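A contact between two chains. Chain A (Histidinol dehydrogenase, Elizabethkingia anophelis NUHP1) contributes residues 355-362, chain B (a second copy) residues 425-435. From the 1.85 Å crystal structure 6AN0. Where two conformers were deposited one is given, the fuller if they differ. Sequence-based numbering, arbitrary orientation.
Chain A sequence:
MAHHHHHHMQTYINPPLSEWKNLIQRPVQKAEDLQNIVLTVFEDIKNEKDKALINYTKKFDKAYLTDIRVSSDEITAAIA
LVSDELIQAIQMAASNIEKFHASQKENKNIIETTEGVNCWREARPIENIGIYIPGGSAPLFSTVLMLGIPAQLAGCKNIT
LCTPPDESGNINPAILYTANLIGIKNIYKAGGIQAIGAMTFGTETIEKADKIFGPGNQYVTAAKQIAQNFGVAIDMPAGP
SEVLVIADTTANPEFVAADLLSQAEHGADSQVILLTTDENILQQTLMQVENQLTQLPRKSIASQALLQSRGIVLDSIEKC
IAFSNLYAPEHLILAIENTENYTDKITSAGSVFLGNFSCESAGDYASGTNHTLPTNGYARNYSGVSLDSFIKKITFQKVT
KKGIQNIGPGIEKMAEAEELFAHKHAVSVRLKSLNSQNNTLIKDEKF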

# COMPACT_ATOMS: atom_id res chain seq x y z
N GLY A 355 20.70 -15.09 -14.34
CA GLY A 355 21.70 -15.57 -15.28
C GLY A 355 22.52 -14.44 -15.87
O GLY A 355 22.26 -13.26 -15.66
N ASN A 356 23.53 -14.82 -16.66
CA ASN A 356 24.56 -13.87 -17.07
C ASN A 356 24.07 -12.82 -18.07
O ASN A 356 24.75 -11.81 -18.26
CB ASN A 356 25.77 -14.61 -17.67
CG ASN A 356 26.61 -15.31 -16.61
OD1 ASN A 356 26.42 -15.08 -15.41
ND2 ASN A 356 27.54 -16.15 -17.04
N PHE A 357 22.95 -13.04 -18.75
CA PHE A 357 22.53 -12.08 -19.76
C PHE A 357 21.38 -11.20 -19.30
O PHE A 357 20.87 -10.40 -20.09
CB PHE A 357 22.22 -12.82 -21.07
CG PHE A 357 23.44 -13.48 -21.65
CD1 PHE A 357 24.37 -12.73 -22.36
CD2 PHE A 357 23.72 -14.81 -21.40
CE1 PHE A 357 25.52 -13.30 -22.86
CE2 PHE A 357 24.88 -15.40 -21.89
CZ PHE A 357 25.77 -14.64 -22.62
N SER A 358 20.99 -11.29 -18.03
CA SER A 358 19.94 -10.45 -17.45
C SER A 358 20.64 -9.29 -16.74
O SER A 358 20.94 -9.36 -15.56
CB SER A 358 19.07 -11.25 -16.48
OG SER A 358 18.45 -12.37 -17.10
N CYS A 359 20.90 -8.21 -17.46
CA CYS A 359 21.53 -7.07 -16.79
C CYS A 359 20.46 -6.16 -16.19
O CYS A 359 19.30 -6.15 -16.61
CB CYS A 359 22.44 -6.29 -17.74
SG CYS A 359 21.66 -5.63 -19.22
N GLU A 360 20.87 -5.39 -15.18
CA GLU A 360 19.90 -4.50 -14.54
C GLU A 360 19.44 -3.40 -15.49
O GLU A 360 18.29 -2.97 -15.42
CB GLU A 360 20.50 -3.90 -13.27
CG GLU A 360 19.51 -3.01 -12.50
CD GLU A 360 20.15 -2.33 -11.30
OE1 GLU A 360 21.08 -2.92 -10.71
OE2 GLU A 360 19.74 -1.21 -10.94
N SER A 361 20.33 -2.94 -16.38
CA SER A 361 19.95 -1.92 -17.36
C SER A 361 18.72 -2.34 -18.16
O SER A 361 17.89 -1.49 -18.51
CB SER A 361 21.11 -1.63 -18.31
OG SER A 361 22.20 -1.10 -17.59
N ALA A 362 18.58 -3.64 -18.46
CA ALA A 362 17.42 -4.09 -19.22
C ALA A 362 16.13 -3.88 -18.43
O ALA A 362 15.11 -3.45 -18.99
CB ALA A 362 17.57 -5.56 -19.61
N HIS B 425 27.12 0.52 -21.08
CA HIS B 425 28.23 -0.42 -21.18
C HIS B 425 27.85 -1.80 -20.66
O HIS B 425 28.38 -2.80 -21.16
CB HIS B 425 29.44 0.12 -20.41
CG HIS B 425 30.71 -0.63 -20.69
ND1 HIS B 425 31.33 -0.62 -21.93
CD2 HIS B 425 31.47 -1.43 -19.90
CE1 HIS B 425 32.42 -1.37 -21.88
NE2 HIS B 425 32.52 -1.87 -20.66
N ALA B 426 26.94 -1.89 -19.68
CA ALA B 426 26.53 -3.19 -19.16
C ALA B 426 25.83 -4.02 -20.24
O ALA B 426 25.92 -5.26 -20.22
CB ALA B 426 25.61 -3.01 -17.95
N VAL B 427 25.14 -3.37 -21.17
CA VAL B 427 24.60 -4.05 -22.34
C VAL B 427 25.72 -4.35 -23.35
O VAL B 427 25.84 -5.46 -23.86
CB VAL B 427 23.48 -3.21 -22.99
CG1 VAL B 427 23.02 -3.85 -24.33
CG2 VAL B 427 22.31 -3.04 -22.04
N SER B 428 26.56 -3.34 -23.61
CA SER B 428 27.58 -3.48 -24.65
C SER B 428 28.48 -4.69 -24.42
O SER B 428 28.82 -5.40 -25.37
CB SER B 428 28.41 -2.19 -24.72
OG SER B 428 27.57 -1.07 -24.89
N VAL B 429 28.87 -4.96 -23.16
CA VAL B 429 29.78 -6.08 -22.93
C VAL B 429 29.11 -7.42 -23.25
O VAL B 429 29.78 -8.35 -23.72
CB VAL B 429 30.34 -6.06 -21.50
CG1 VAL B 429 31.18 -4.81 -21.30
CG2 VAL B 429 29.22 -6.16 -20.45
N ARG B 430 27.81 -7.54 -23.03
CA ARG B 430 27.12 -8.77 -23.43
C ARG B 430 27.09 -8.91 -24.95
O ARG B 430 27.39 -9.98 -25.48
CB ARG B 430 25.70 -8.81 -22.86
CG ARG B 430 25.55 -9.50 -21.51
CD ARG B 430 25.54 -8.49 -20.39
NE ARG B 430 25.17 -9.05 -19.08
CZ ARG B 430 25.30 -8.39 -17.94
NH1 ARG B 430 25.77 -7.15 -17.96
NH2 ARG B 430 24.96 -8.94 -16.78
N LEU B 431 26.72 -7.84 -25.66
CA LEU B 431 26.62 -7.93 -27.11
C LEU B 431 27.97 -8.25 -27.74
O LEU B 431 28.06 -9.09 -28.64
CB LEU B 431 26.08 -6.63 -27.68
CG LEU B 431 24.73 -6.16 -27.15
CD1 LEU B 431 24.35 -4.82 -27.76
CD2 LEU B 431 23.63 -7.21 -27.38
N LYS B 432 29.04 -7.60 -27.27
CA LYS B 432 30.35 -7.87 -27.85
C LYS B 432 30.80 -9.30 -27.57
O LYS B 432 31.48 -9.91 -28.40
CB LYS B 432 31.39 -6.87 -27.32
CG LYS B 432 31.11 -5.42 -27.69
CD LYS B 432 32.34 -4.54 -27.44
CE LYS B 432 31.98 -3.19 -26.80
NZ LYS B 432 32.07 -3.20 -25.30
N SER B 433 30.40 -9.85 -26.42
CA SER B 433 30.77 -11.22 -26.06
C SER B 433 30.14 -12.23 -27.01
O SER B 433 30.79 -13.19 -27.43
CB SER B 433 30.34 -11.50 -24.62
OG SER B 433 30.64 -12.82 -24.23
N LEU B 434 28.86 -12.03 -27.35
CA LEU B 434 28.19 -12.91 -28.30
C LEU B 434 28.67 -12.67 -29.72
O LEU B 434 28.77 -13.61 -30.52
CB LEU B 434 26.68 -12.72 -28.21
CG LEU B 434 26.07 -12.92 -26.82
CD1 LEU B 434 24.67 -12.31 -26.72
CD2 LEU B 434 26.04 -14.41 -26.49
N ASN B 435 28.96 -11.41 -30.07
CA ASN B 435 29.50 -11.11 -31.39
C ASN B 435 30.91 -11.67 -31.55
O ASN B 435 31.28 -12.14 -32.63
CB ASN B 435 29.48 -9.60 -31.64
O HOH W 1 23.57 -10.91 -15.09

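The contact, 385 Å² of buried surface with both sides summed, sets a loop of chain A that leads into a helix against one flank of a chain B helix. The closest CA pairs, Phe A357 CA to Arg B430 CA at 6.7 Å and Cys A359 CA to Ala B426 CA at 6.8 Å, show that chain A advances as the helix runs backward.

Gly A355 opens a type I beta turn that ends at Ser A358. Its phi of 84° is one that glycine adopts readily, and its carbonyl accepts a hydrogen bond from water 1, 2.8 Å from Gly A355 O. The same water donates to Ser A358 O at 3.1 Å and accepts a weak bond from Arg B430 NH2 at 2.9 Å, so it ties both ends of the turn to the arginine.

Asn A356 contributes through its backbone. Its carbonyl lies at the edge of the guanidinium, near its plane, where N-H groups point outward: Arg B430 NE donates to Asn A356 O at 2.9 Å with an angle of 151°, and Arg B430 NH2 donates to Asn A356 O at 3.2 Å and 134°, a weak bond. Since the acceptor is a main-chain oxygen, this fork depends on the path of the turn; the asparagine side chain makes no close contact with the helix.

Phe A357 has its CA-to-CB bond sideways, but with chi1 at -65° (m) the ring reaches the helix and 75 Å² of the residue is covered. Phe A357 CD1 meets Arg B430 CG at 3.5 Å and Phe A357 CE1 meets Leu B434 CD2 at 3.8 Å. The ring thus packs on the aliphatic part of the arginine and on a leucine one helical turn further along. The CA-to-CB bond of Ser A358 points away, and the residue adds little beyond its carbonyl.

The CA-to-CB bond of Cys A359 points toward the helix, and the residue is buried. Its CB lies over one face of the guanidinium, with Cys A359 CB 3.4 Å from Arg B430 NH1, while Cys A359 SG makes an apolar contact with Val B427 CG2 at 3.9 Å; the weakly polar sulfur suits that neighbour. Arg B430, 93 Å² of it covered, is further anchored within its own helix, Arg B430 NH1 donating to Ala B426 O at 2.9 Å and 153°.

Ser A361, in the chain A helix, closes the contact by packing: Ser A361 OG is 3.9 Å from Ala B426 CB. Small side chains on Ser A361 and Ala B426, whose CA-to-CB bonds both point toward the other stretch, allow this approach.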